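MdcE (Pseudomonas aeruginosa, PDB 5VIP) is the gamma subunit of biotin-independent malonate decarboxylase and probably takes part, with a partner subunit, in decarboxylating malonyl groups carried on the acyl carrier protein. Local coordinates at residues 30-35 with 241-246; 61-66 with 85-90; 67-72 with 80-85; 107-112 with 136-141; 111-116 with 162-167. All coordinates share one frame; numbering follows the deposited sequence.

Contact 1. Residues 30-35 with 241-246; sequences QALAGS and VRVRTC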
# COMPACT_ATOMS: atom_id res chain seq x y z
N GLN A 30 2.22 9.52 -23.79
CA GLN A 30 2.65 9.72 -25.17
C GLN A 30 3.32 11.08 -25.31
O GLN A 30 4.42 11.19 -25.87
CB GLN A 30 1.48 9.60 -26.14
CG GLN A 30 1.90 9.50 -27.59
CD GLN A 30 0.81 9.91 -28.56
OE1 GLN A 30 -0.09 10.69 -28.22
NE2 GLN A 30 0.86 9.38 -29.78
N ALA A 31 2.67 12.12 -24.77
CA ALA A 31 3.19 13.48 -24.82
C ALA A 31 4.55 13.62 -24.16
O ALA A 31 5.44 14.29 -24.68
CB ALA A 31 2.20 14.43 -24.18
N LEU A 32 4.72 12.98 -23.01
CA LEU A 32 5.95 13.15 -22.24
C LEU A 32 7.07 12.20 -22.68
O LEU A 32 8.24 12.58 -22.66
CB LEU A 32 5.66 12.97 -20.74
CG LEU A 32 4.89 14.08 -20.04
CD1 LEU A 32 4.17 13.55 -18.80
CD2 LEU A 32 5.84 15.22 -19.66
N ALA A 33 6.72 10.98 -23.05
CA ALA A 33 7.74 9.97 -23.33
C ALA A 33 8.08 9.91 -24.81
O ALA A 33 9.22 9.63 -25.17
CB ALA A 33 7.29 8.60 -22.84
N GLY A 34 7.09 10.16 -25.66
CA GLY A 34 7.32 10.25 -27.09
C GLY A 34 6.81 9.05 -27.87
O GLY A 34 6.80 9.06 -29.10
N SER A 35 6.38 8.02 -27.15
CA SER A 35 5.88 6.80 -27.78
C SER A 35 4.49 6.44 -27.26
O SER A 35 4.05 6.98 -26.25
CB SER A 35 6.87 5.64 -27.56
OG SER A 35 7.04 5.35 -26.19
N VAL A 241 5.53 21.91 -21.61
CA VAL A 241 6.65 22.70 -21.11
C VAL A 241 6.53 22.98 -19.61
O VAL A 241 7.51 22.88 -18.87
CB VAL A 241 6.77 24.05 -21.88
CG1 VAL A 241 7.77 24.98 -21.20
CG2 VAL A 241 7.15 23.79 -23.32
N ARG A 242 5.34 23.35 -19.16
CA ARG A 242 5.14 23.63 -17.74
C ARG A 242 5.33 22.36 -16.91
O ARG A 242 5.96 22.40 -15.85
CB ARG A 242 3.75 24.24 -17.49
CG ARG A 242 3.61 25.70 -17.99
CD ARG A 242 2.26 26.33 -17.60
NE ARG A 242 1.19 25.95 -18.51
CZ ARG A 242 0.86 26.64 -19.60
NH1 ARG A 242 1.50 27.75 -19.91
NH2 ARG A 242 -0.13 26.20 -20.38
N VAL A 243 4.79 21.24 -17.38
CA VAL A 243 4.89 19.99 -16.63
C VAL A 243 6.33 19.47 -16.61
O VAL A 243 6.83 19.06 -15.56
CB VAL A 243 3.95 18.92 -17.20
CG1 VAL A 243 4.25 17.54 -16.56
CG2 VAL A 243 2.51 19.31 -16.95
N ARG A 244 7.01 19.51 -17.76
CA ARG A 244 8.41 19.09 -17.80
C ARG A 244 9.27 19.93 -16.86
O ARG A 244 10.16 19.41 -16.19
CB ARG A 244 8.96 19.17 -19.23
CG ARG A 244 8.67 17.92 -20.04
CD ARG A 244 9.07 18.05 -21.49
NE ARG A 244 8.78 16.80 -22.19
CZ ARG A 244 8.70 16.68 -23.51
NH1 ARG A 244 8.88 17.74 -24.28
NH2 ARG A 244 8.43 15.49 -24.05
N THR A 245 8.98 21.23 -16.82
CA THR A 245 9.71 22.14 -15.94
C THR A 245 9.52 21.75 -14.49
O THR A 245 10.48 21.67 -13.73
CB THR A 245 9.25 23.59 -16.15
OG1 THR A 245 9.56 23.99 -17.48
CG2 THR A 245 9.94 24.52 -15.17
N CYS A 246 8.27 21.52 -14.11
CA CYS A 246 7.92 21.16 -12.74
C CYS A 246 8.54 19.82 -12.34
O CYS A 246 9.10 19.69 -11.24
CB CYS A 246 6.40 21.13 -12.59
SG CYS A 246 5.82 20.94 -10.88

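Contact 2. Residues 61-66 with 85-90; sequences LAVVPD and WGLAAA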
# COMPACT_ATOMS: atom_id res chain seq x y z
N LEU A 61 6.37 5.56 -16.29
CA LEU A 61 5.52 4.40 -16.11
C LEU A 61 4.08 4.84 -15.99
O LEU A 61 3.77 5.73 -15.22
CB LEU A 61 5.90 3.59 -14.86
CG LEU A 61 7.32 3.05 -14.76
CD1 LEU A 61 8.13 3.92 -13.82
CD2 LEU A 61 7.29 1.62 -14.28
N ALA A 62 3.21 4.18 -16.74
CA ALA A 62 1.80 4.48 -16.69
C ALA A 62 1.00 3.20 -16.82
O ALA A 62 1.30 2.33 -17.64
CB ALA A 62 1.41 5.46 -17.81
N VAL A 63 -0.04 3.08 -15.99
CA VAL A 63 -1.06 2.07 -16.21
C VAL A 63 -2.13 2.67 -17.11
O VAL A 63 -2.57 3.80 -16.88
CB VAL A 63 -1.66 1.61 -14.89
CG1 VAL A 63 -2.74 0.57 -15.14
CG2 VAL A 63 -0.56 1.06 -13.98
N VAL A 64 -2.55 1.94 -18.13
CA VAL A 64 -3.53 2.46 -19.09
C VAL A 64 -4.55 1.37 -19.44
O VAL A 64 -4.28 0.18 -19.24
CB VAL A 64 -2.85 2.95 -20.39
CG1 VAL A 64 -1.83 4.05 -20.08
CG2 VAL A 64 -2.18 1.78 -21.10
N PRO A 65 -5.72 1.77 -19.96
CA PRO A 65 -6.74 0.76 -20.27
C PRO A 65 -6.27 -0.23 -21.32
O PRO A 65 -5.57 0.14 -22.26
CB PRO A 65 -7.91 1.60 -20.79
CG PRO A 65 -7.73 2.92 -20.17
CD PRO A 65 -6.25 3.13 -20.14
N ASP A 66 -6.65 -1.49 -21.14
CA ASP A 66 -6.42 -2.53 -22.13
C ASP A 66 -7.69 -3.36 -22.28
O ASP A 66 -7.95 -4.28 -21.49
CB ASP A 66 -5.24 -3.42 -21.75
CG ASP A 66 -5.05 -4.59 -22.71
OD1 ASP A 66 -5.55 -4.52 -23.86
OD2 ASP A 66 -4.40 -5.59 -22.32
N TRP A 85 1.99 -7.01 -10.93
CA TRP A 85 3.25 -7.72 -11.08
C TRP A 85 4.07 -7.09 -12.20
O TRP A 85 5.30 -7.07 -12.11
CB TRP A 85 3.03 -9.21 -11.35
CG TRP A 85 2.56 -9.99 -10.14
CD1 TRP A 85 1.41 -10.71 -10.03
CD2 TRP A 85 3.25 -10.13 -8.89
NE1 TRP A 85 1.34 -11.30 -8.78
CE2 TRP A 85 2.46 -10.95 -8.06
CE3 TRP A 85 4.46 -9.64 -8.38
CZ2 TRP A 85 2.84 -11.30 -6.76
CZ3 TRP A 85 4.84 -9.99 -7.08
CH2 TRP A 85 4.03 -10.80 -6.29
N GLY A 86 3.41 -6.57 -13.23
CA GLY A 86 4.11 -5.91 -14.32
C GLY A 86 4.88 -4.67 -13.89
O GLY A 86 6.02 -4.45 -14.31
N LEU A 87 4.26 -3.86 -13.05
CA LEU A 87 4.93 -2.69 -12.47
C LEU A 87 6.14 -3.10 -11.64
O LEU A 87 7.21 -2.51 -11.75
CB LEU A 87 3.96 -1.88 -11.60
CG LEU A 87 2.99 -0.97 -12.35
CD1 LEU A 87 1.97 -0.35 -11.39
CD2 LEU A 87 3.77 0.11 -13.08
N ALA A 88 5.95 -4.11 -10.79
CA ALA A 88 7.02 -4.62 -9.95
C ALA A 88 8.22 -5.01 -10.81
O ALA A 88 9.36 -4.64 -10.51
CB ALA A 88 6.53 -5.83 -9.14
N ALA A 89 7.93 -5.74 -11.88
CA ALA A 89 8.97 -6.21 -12.79
C ALA A 89 9.69 -5.05 -13.49
O ALA A 89 10.92 -5.04 -13.56
CB ALA A 89 8.37 -7.18 -13.82
N ALA A 90 8.92 -4.08 -13.99
CA ALA A 90 9.51 -2.94 -14.70
C ALA A 90 10.33 -2.05 -13.77
O ALA A 90 11.38 -1.54 -14.14
CB ALA A 90 8.41 -2.11 -15.39

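Contact 3. Residues 67-72 with 80-85; sequences PDNPFP and GLLEGW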
# COMPACT_ATOMS: atom_id res chain seq x y z
N PRO A 67 -8.49 -3.05 -23.31
CA PRO A 67 -9.75 -3.76 -23.58
C PRO A 67 -9.54 -5.24 -23.88
O PRO A 67 -10.50 -6.00 -23.80
CB PRO A 67 -10.32 -3.02 -24.80
CG PRO A 67 -9.15 -2.31 -25.41
CD PRO A 67 -8.26 -1.95 -24.27
N ASP A 68 -8.31 -5.64 -24.19
CA ASP A 68 -7.99 -7.03 -24.50
C ASP A 68 -7.24 -7.71 -23.35
O ASP A 68 -6.58 -8.74 -23.56
CB ASP A 68 -7.14 -7.12 -25.77
CG ASP A 68 -7.84 -6.50 -26.97
OD1 ASP A 68 -9.08 -6.58 -27.05
OD2 ASP A 68 -7.14 -5.92 -27.83
N ASN A 69 -7.34 -7.14 -22.16
CA ASN A 69 -6.69 -7.72 -20.98
C ASN A 69 -7.13 -9.17 -20.79
O ASN A 69 -8.32 -9.46 -20.82
CB ASN A 69 -7.01 -6.90 -19.73
CG ASN A 69 -6.00 -7.13 -18.61
OD1 ASN A 69 -5.77 -8.26 -18.19
ND2 ASN A 69 -5.38 -6.05 -18.15
N PRO A 70 -6.16 -10.08 -20.62
CA PRO A 70 -6.45 -11.49 -20.33
C PRO A 70 -7.42 -11.65 -19.16
O PRO A 70 -8.15 -12.64 -19.11
CB PRO A 70 -5.07 -12.07 -19.99
CG PRO A 70 -4.12 -11.21 -20.75
CD PRO A 70 -4.71 -9.83 -20.77
N PHE A 71 -7.43 -10.68 -18.24
CA PHE A 71 -8.36 -10.68 -17.12
C PHE A 71 -9.53 -9.74 -17.37
O PHE A 71 -9.36 -8.52 -17.42
CB PHE A 71 -7.62 -10.31 -15.83
CG PHE A 71 -6.70 -11.40 -15.36
CD1 PHE A 71 -7.19 -12.44 -14.59
CD2 PHE A 71 -5.36 -11.41 -15.73
CE1 PHE A 71 -6.36 -13.46 -14.17
CE2 PHE A 71 -4.53 -12.43 -15.32
CZ PHE A 71 -5.03 -13.46 -14.53
N PRO A 72 -10.73 -10.31 -17.53
CA PRO A 72 -11.92 -9.54 -17.92
C PRO A 72 -12.21 -8.40 -16.94
O PRO A 72 -12.67 -7.34 -17.36
CB PRO A 72 -13.05 -10.58 -17.89
CG PRO A 72 -12.37 -11.90 -17.97
CD PRO A 72 -11.04 -11.73 -17.30
N GLY A 80 -4.90 -4.51 -11.99
CA GLY A 80 -5.19 -5.89 -11.66
C GLY A 80 -3.91 -6.70 -11.49
O GLY A 80 -2.86 -6.14 -11.18
N LEU A 81 -4.01 -8.01 -11.70
CA LEU A 81 -2.89 -8.92 -11.44
C LEU A 81 -1.68 -8.64 -12.31
O LEU A 81 -0.54 -8.62 -11.83
CB LEU A 81 -3.35 -10.37 -11.64
CG LEU A 81 -4.36 -10.84 -10.60
CD1 LEU A 81 -5.20 -11.97 -11.15
CD2 LEU A 81 -3.62 -11.30 -9.33
N LEU A 82 -1.91 -8.44 -13.61
CA LEU A 82 -0.80 -8.27 -14.53
C LEU A 82 -0.17 -6.91 -14.35
O LEU A 82 1.03 -6.74 -14.54
CB LEU A 82 -1.27 -8.45 -15.98
CG LEU A 82 -1.82 -9.85 -16.26
CD1 LEU A 82 -2.38 -9.93 -17.67
CD2 LEU A 82 -0.73 -10.89 -16.05
N GLU A 83 -0.98 -5.93 -13.96
CA GLU A 83 -0.51 -4.57 -13.81
C GLU A 83 0.35 -4.44 -12.57
O GLU A 83 1.41 -3.83 -12.61
CB GLU A 83 -1.68 -3.58 -13.75
CG GLU A 83 -2.49 -3.51 -15.05
CD GLU A 83 -3.24 -4.80 -15.35
OE1 GLU A 83 -3.89 -5.35 -14.42
OE2 GLU A 83 -3.18 -5.27 -16.52
N GLY A 84 -0.11 -5.04 -11.47
CA GLY A 84 0.66 -5.09 -10.24
C GLY A 84 2.00 -5.78 -10.43
O GLY A 84 3.05 -5.21 -10.14
N TRP A 85 1.99 -7.01 -10.93
CA TRP A 85 3.25 -7.72 -11.08
C TRP A 85 4.07 -7.09 -12.20
O TRP A 85 5.30 -7.07 -12.11
CB TRP A 85 3.03 -9.21 -11.35
CG TRP A 85 2.56 -9.99 -10.14
CD1 TRP A 85 1.41 -10.71 -10.03
CD2 TRP A 85 3.25 -10.13 -8.89
NE1 TRP A 85 1.34 -11.30 -8.78
CE2 TRP A 85 2.46 -10.95 -8.06
CE3 TRP A 85 4.46 -9.64 -8.38
CZ2 TRP A 85 2.84 -11.30 -6.76
CZ3 TRP A 85 4.84 -9.99 -7.08
CH2 TRP A 85 4.03 -10.80 -6.29
O HOH W 1 -4.75 -7.90 -14.94

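Contact 4. Residues 107-112 with 136-141; sequences LLAIVD and DAYARA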
# COMPACT_ATOMS: atom_id res chain seq x y z
N LEU A 107 12.13 7.61 -11.55
CA LEU A 107 10.92 6.88 -11.89
C LEU A 107 9.78 7.87 -11.86
O LEU A 107 9.47 8.44 -10.81
CB LEU A 107 10.67 5.72 -10.92
CG LEU A 107 11.85 4.74 -10.80
CD1 LEU A 107 11.57 3.66 -9.78
CD2 LEU A 107 12.20 4.13 -12.17
N LEU A 108 9.19 8.10 -13.03
CA LEU A 108 8.12 9.08 -13.18
C LEU A 108 6.81 8.35 -13.39
O LEU A 108 6.53 7.85 -14.49
CB LEU A 108 8.41 10.02 -14.35
CG LEU A 108 9.82 10.64 -14.30
CD1 LEU A 108 10.11 11.53 -15.52
CD2 LEU A 108 10.00 11.43 -13.01
N ALA A 109 6.01 8.26 -12.33
CA ALA A 109 4.75 7.55 -12.41
C ALA A 109 3.67 8.50 -12.88
O ALA A 109 3.35 9.48 -12.21
CB ALA A 109 4.38 6.92 -11.07
N ILE A 110 3.10 8.21 -14.04
CA ILE A 110 1.98 8.96 -14.53
C ILE A 110 0.72 8.26 -14.07
O ILE A 110 0.45 7.11 -14.45
CB ILE A 110 2.00 9.08 -16.06
CG1 ILE A 110 3.28 9.79 -16.51
CG2 ILE A 110 0.76 9.80 -16.54
CD1 ILE A 110 3.51 9.75 -18.02
N VAL A 111 -0.06 8.94 -13.24
CA VAL A 111 -1.12 8.28 -12.52
C VAL A 111 -2.51 8.65 -13.03
O VAL A 111 -2.94 9.80 -12.92
CB VAL A 111 -1.04 8.59 -11.01
CG1 VAL A 111 -2.16 7.88 -10.25
CG2 VAL A 111 0.33 8.18 -10.44
N ASP A 112 -3.20 7.68 -13.61
CA ASP A 112 -4.60 7.83 -13.95
C ASP A 112 -5.23 6.45 -13.90
O ASP A 112 -5.34 5.76 -14.92
CB ASP A 112 -4.79 8.48 -15.33
CG ASP A 112 -6.25 8.53 -15.76
OD1 ASP A 112 -7.15 8.64 -14.89
OD2 ASP A 112 -6.50 8.44 -16.99
N ASP A 136 6.38 -2.77 -3.04
CA ASP A 136 7.71 -3.16 -2.59
C ASP A 136 8.80 -2.70 -3.57
O ASP A 136 9.82 -2.14 -3.16
CB ASP A 136 7.77 -4.68 -2.38
CG ASP A 136 9.07 -5.12 -1.72
OD1 ASP A 136 9.27 -4.82 -0.52
OD2 ASP A 136 9.90 -5.75 -2.40
N ALA A 137 8.57 -2.90 -4.87
CA ALA A 137 9.56 -2.49 -5.86
C ALA A 137 9.77 -0.96 -5.87
O ALA A 137 10.91 -0.47 -5.84
CB ALA A 137 9.15 -2.97 -7.25
N TYR A 138 8.67 -0.20 -5.89
CA TYR A 138 8.75 1.25 -5.85
C TYR A 138 9.46 1.76 -4.59
O TYR A 138 10.36 2.63 -4.66
CB TYR A 138 7.35 1.86 -5.92
CG TYR A 138 6.81 2.15 -7.30
CD1 TYR A 138 7.44 3.07 -8.14
CD2 TYR A 138 5.62 1.56 -7.74
CE1 TYR A 138 6.90 3.38 -9.40
CE2 TYR A 138 5.08 1.86 -8.99
CZ TYR A 138 5.73 2.78 -9.81
OH TYR A 138 5.21 3.11 -11.06
N ALA A 139 9.08 1.23 -3.44
CA ALA A 139 9.71 1.64 -2.18
C ALA A 139 11.21 1.31 -2.14
O ALA A 139 12.03 2.12 -1.70
CB ALA A 139 8.99 0.98 -0.98
N ARG A 140 11.57 0.11 -2.58
CA ARG A 140 12.97 -0.30 -2.59
C ARG A 140 13.77 0.61 -3.52
O ARG A 140 14.89 1.02 -3.19
CB ARG A 140 13.12 -1.76 -3.02
CG ARG A 140 12.82 -2.76 -1.91
CD ARG A 140 13.15 -4.19 -2.29
NE ARG A 140 12.27 -4.71 -3.33
CZ ARG A 140 12.66 -4.97 -4.57
NH1 ARG A 140 13.92 -4.78 -4.92
NH2 ARG A 140 11.79 -5.44 -5.46
N ALA A 141 13.19 0.93 -4.67
CA ALA A 141 13.82 1.86 -5.60
C ALA A 141 14.05 3.22 -4.94
O ALA A 141 15.12 3.79 -5.06
CB ALA A 141 13.00 2.01 -6.86

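Contact 5. Residues 111-116 with 162-167; sequences VDVPSQ and LAHGYQ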
# COMPACT_ATOMS: atom_id res chain seq x y z
N VAL A 111 -0.06 8.94 -13.24
CA VAL A 111 -1.12 8.28 -12.52
C VAL A 111 -2.51 8.65 -13.03
O VAL A 111 -2.94 9.80 -12.92
CB VAL A 111 -1.04 8.59 -11.01
CG1 VAL A 111 -2.16 7.88 -10.25
CG2 VAL A 111 0.33 8.18 -10.44
N ASP A 112 -3.20 7.68 -13.61
CA ASP A 112 -4.60 7.83 -13.95
C ASP A 112 -5.23 6.45 -13.90
O ASP A 112 -5.34 5.76 -14.92
CB ASP A 112 -4.79 8.48 -15.33
CG ASP A 112 -6.25 8.53 -15.76
OD1 ASP A 112 -7.15 8.64 -14.89
OD2 ASP A 112 -6.50 8.44 -16.99
N VAL A 113 -5.62 6.04 -12.69
CA VAL A 113 -6.12 4.69 -12.45
C VAL A 113 -7.42 4.75 -11.67
O VAL A 113 -7.50 5.39 -10.61
CB VAL A 113 -5.09 3.83 -11.69
CG1 VAL A 113 -3.95 3.44 -12.61
CG2 VAL A 113 -4.56 4.60 -10.48
N PRO A 114 -8.47 4.12 -12.20
CA PRO A 114 -9.83 4.21 -11.67
C PRO A 114 -10.04 3.45 -10.36
O PRO A 114 -10.81 3.91 -9.52
CB PRO A 114 -10.68 3.59 -12.78
CG PRO A 114 -9.75 2.66 -13.49
CD PRO A 114 -8.40 3.30 -13.43
N SER A 115 -9.36 2.33 -10.20
CA SER A 115 -9.47 1.47 -9.02
C SER A 115 -8.59 0.27 -9.24
O SER A 115 -8.06 0.07 -10.33
CB SER A 115 -10.91 1.01 -8.81
OG SER A 115 -11.31 0.19 -9.90
N GLN A 116 -8.44 -0.56 -8.20
CA GLN A 116 -7.93 -1.90 -8.39
C GLN A 116 -8.98 -2.71 -9.14
O GLN A 116 -10.15 -2.32 -9.19
CB GLN A 116 -7.63 -2.57 -7.05
CG GLN A 116 -8.86 -2.74 -6.17
CD GLN A 116 -8.96 -1.69 -5.09
OE1 GLN A 116 -8.72 -0.50 -5.33
NE2 GLN A 116 -9.31 -2.11 -3.88
N LEU A 162 -2.10 3.21 -4.35
CA LEU A 162 -1.07 2.70 -3.43
C LEU A 162 0.03 1.98 -4.22
O LEU A 162 1.23 2.14 -3.94
CB LEU A 162 -1.69 1.75 -2.39
CG LEU A 162 -2.55 2.42 -1.32
CD1 LEU A 162 -3.26 1.40 -0.44
CD2 LEU A 162 -1.71 3.37 -0.47
N ALA A 163 -0.38 1.22 -5.23
CA ALA A 163 0.55 0.42 -6.03
C ALA A 163 1.30 1.26 -7.05
O ALA A 163 2.44 0.95 -7.40
CB ALA A 163 -0.20 -0.71 -6.75
N HIS A 164 0.66 2.31 -7.54
CA HIS A 164 1.21 3.09 -8.64
C HIS A 164 1.12 4.58 -8.33
O HIS A 164 0.12 5.22 -8.65
CB HIS A 164 0.48 2.77 -9.94
CG HIS A 164 0.99 3.52 -11.12
ND1 HIS A 164 2.30 3.46 -11.55
CD2 HIS A 164 0.35 4.35 -11.99
CE1 HIS A 164 2.45 4.22 -12.62
NE2 HIS A 164 1.28 4.77 -12.91
N GLY A 165 2.14 5.09 -7.65
CA GLY A 165 2.21 6.50 -7.35
C GLY A 165 2.45 6.86 -5.90
O GLY A 165 3.18 7.79 -5.64
N TYR A 166 1.85 6.14 -4.95
CA TYR A 166 1.81 6.69 -3.60
C TYR A 166 3.14 6.48 -2.84
O TYR A 166 3.30 6.98 -1.73
CB TYR A 166 0.69 6.09 -2.77
CG TYR A 166 -0.15 7.12 -2.03
CD1 TYR A 166 -1.50 6.91 -1.79
CD2 TYR A 166 0.39 8.36 -1.67
CE1 TYR A 166 -2.27 7.87 -1.13
CE2 TYR A 166 -0.38 9.32 -1.03
CZ TYR A 166 -1.70 9.06 -0.76
OH TYR A 166 -2.48 10.02 -0.13
N GLN A 167 4.09 5.75 -3.41
CA GLN A 167 5.41 5.65 -2.78
C GLN A 167 6.37 6.76 -3.21
O GLN A 167 7.55 6.72 -2.87
CB GLN A 167 6.04 4.29 -3.07
CG GLN A 167 5.44 3.15 -2.26
CD GLN A 167 5.54 3.39 -0.76
OE1 GLN A 167 6.62 3.64 -0.23
NE2 GLN A 167 4.41 3.32 -0.06

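Contact 1. Residues 30-35 with 241-246
The carbonyl oxygen of Leu32 accepts a hydrogen bond from Arg244 NH2 at 3.2 Å, with an N-H...O angle of 163°. The bond is straight at the donor but poorly aimed at the acceptor. Leu32 O lies close to the guanidinium plane, whereas NH2 stands well above the carbonyl plane and makes a C=O...N angle of only 109°. Ala31 O is 3.3 Å from the same NH2, yet its angle is too poor for a bond and it approaches the guanidinium obliquely.

The reach comes from the shape of the arginine. CG is set beside the backbone N (chi1 -85°), and the chain then runs extended from CG to NE, away from helix 237-254 and past Leu32, whose side chain points the other way. Leu32 CD2 consequently rests alongside the arginine chain, 3.9 Å from Arg244 CG and 4.2 Å from NE, where the guanidinium begins. The same methyl meets Val243 CG1 at 4.2 Å, the two side chains crossing at about a right angle. Val243 also packs on Trp28 and Leu227, and Leu32 on Leu240, so the apolar side of the contact continues between the two helices and toward strand 225-227.

Helix 24-33 ends just before Gly34, which has positive phi; Leu32 O, the bonded acceptor, belongs to its last turn. A cationic group at this end would probably interact favourably with the helix dipole. The chemistry thus implies a single polar tie, laid over a buried leucine-valine contact, that joins the N-terminal helix to helix 237-254.

Contact 2. Residues 61-66 with 85-90
Leu87, on helix 81-97, reaches the strand residues Leu61 and Val63 through its two methyls. Its CB acts as a spacer and makes no close approach to the strand. A first torsion of -79° turns CG away from the carbonyl carbon and directs the fork of the side chain at the sheet. Beyond CG the chain divides. CD1 turns to Val63 and meets CG2 of that valine at 3.9 Å, the two side chains crossing at about a right angle. CD2 turns the other way along the strand and meets Leu61 CD2 at 4.0 Å.

Leu61 answers with the same methyl twice, because its CD2 also lies 4.0 Å from Ala90 CB. One Leu61 methyl thus touches side chains about a turn apart on the same face of the helix.

The helix runs back along the strand almost exactly antiparallel, at 175°, with the segment axes 10.3 Å apart. This is the return leg of the beta-alpha-beta crossover that carries the chain from strand 56-63 through helix 81-97 to the neighbouring parallel strand 106-113. Tyr138 of helix 127-143 packs on both Leu61 and Leu87, while Ala88 and Ala89 touch a chain of another protein.

No hydrogen bond joins the two segments. The chemistry implies a contact that is apolar throughout, held by close packing of buried methyls, with Tyr138 and His164 filling in beside them.

Contact 3. Residues 67-72 with 80-85
An Asx turn in the loop after strand 56-63 meets the N-terminal turn of helix 81-97, whose N-cap position is Gly80. Asn69 OD1 closes the Asx turn by accepting from Phe71 N at 2.9 Å, leaving the amide nitrogen to face the helix. Asn69 ND2 donates to Glu83 OE2 at 2.8 Å. The carboxylate oxygen lies near the amide plane, but ND2 meets it from above the carboxylate plane; the two planes are 62° apart.

Glu83 is bent at chi2 (67°), which folds its carboxylate back over the start of the helix. There OE1 accepts from Gly80 N at 2.8 Å through its anti lone pair, and OE2 is also bonded to Ser45 OG. A water donates to Glu83 OE1, accepts from Leu82 N and makes a weak bond to Asn69 OD1.

Beside this polar lattice lies an apolar patch, extended by a chain of another protein that packs on Phe71, Leu81 and Leu82. Leu82 CD1 meets Pro70 CG at 3.8 Å and also sits at the edge of the Phe71 ring. Over one face of that ring, Leu81 CD1 makes a CH-pi contact 3.9 Å from the centroid.

Contact 4. Residues 107-112 with 136-141
Leu107 and Ala109 on strand 106-113 face Tyr138 and Ala141 on helix 127-143, in the beta-alpha-beta unit that leads on to the parallel strand 148-152. The helix crosses the strand at -142°, with the segment axes 11.3 Å apart, so the two run roughly antiparallel.

Apolar contacts make up the interface. With CG anti to the carbonyl carbon (chi1 -56°), Leu107 sends CD1 out to the helix. That methyl presses on Ala141 CB at 3.6 Å and lies obliquely off the Tyr138 ring, 4.5 Å from Tyr138 CD1. Val91 of helix 81-97 packs on both Leu107 and Tyr138, drawing the preceding helix into the same layer.

Polar interactions run alongside and do not bridge the two segments. The Tyr138 hydroxyl is hydrogen-bonded to His164 ND1, which satisfies the buried phenol and ties the end of the ring to the loop after helix 158-163. On another face of the helix, Arg140 NE forms a salt bridge with Asp136 OD2 at 2.8 Å, one turn earlier; the nitrogen meets the oxygen from above the carboxylate plane. Arg140 NH2 has a second acidic partner in Asp92, tying helix 127-143 to helix 81-97.

Where the tyrosine reaches the strand, the small Ala109 side chain accommodates its tip, with CB 3.9 Å from Tyr138 OH.

Contact 5. Residues 111-116 with 162-167
Strand residue Val111 and Gly165, just past the end of helix 158-163, have their CA atoms 6.4 Å apart, where the chain leaves helical geometry at His164 and turns with positive phi at Gly165 (128°). The contact lies near the centre of the chain, on an inner strand of the mixed sheet, in a fold consistent with the crotonase-like carboxyltransferases.

On the strand, Val111 makes the closer contacts. Its CG1 is anti to the backbone N and its CG2 anti to the carbonyl carbon, so both methyls face the His164 carbonyl oxygen. CG2 lies 3.5 Å from His164 O and CG1 lies 3.9 Å from the same oxygen. CG2 also meets Gly165 CA at 4.0 Å, a close fit of methyl against bare backbone.

His164 extends CG anti to its backbone N (chi1 180°), which sends the imidazole back toward the strand. The ring passes obliquely beside the valines, with CD2 4.1 Å from Val111 CG2. Its position is fixed from elsewhere: NE2 is hydrogen-bonded to Ile110 O on the same strand, ND1 is bonded to Tyr138, and Val63 packs against the side chain. Carbon contacts with the valines and polar holds on both ring nitrogens thus combine around one buried histidine.

Farther along each segment the surroundings change. Gln116 NE2 and Gln167 NE2 each hydrogen-bond to a chain of another protein, so the partner subunit lies beyond this core. Closer in, the imidazole finds a looser second neighbour on the strand, with Val113 CG1 4.4 Å from His164 CD2.

Contacts 2, 4 and 5 form one buried block. Contact 2 is methyl packing under helix 81-97, contact 4 adds a tyrosine from the next helix, and contact 5 supplies the histidine that touches residues of both. Contacts 4 and 5 share strand 106-113, and contact 2 uses its neighbour 56-63, joined to it by backbone bonds at Leu61. Contact 3 uses the beginning of the helix in contact 2; also buried, but with its centre about 17 Å from that of the chain, it combines apolar packing with a carboxylate, an amide and a water. Contact 1 is partly buried, between helices 24-33 and 237-254, and meets contact 4 through Leu32 and Ile110.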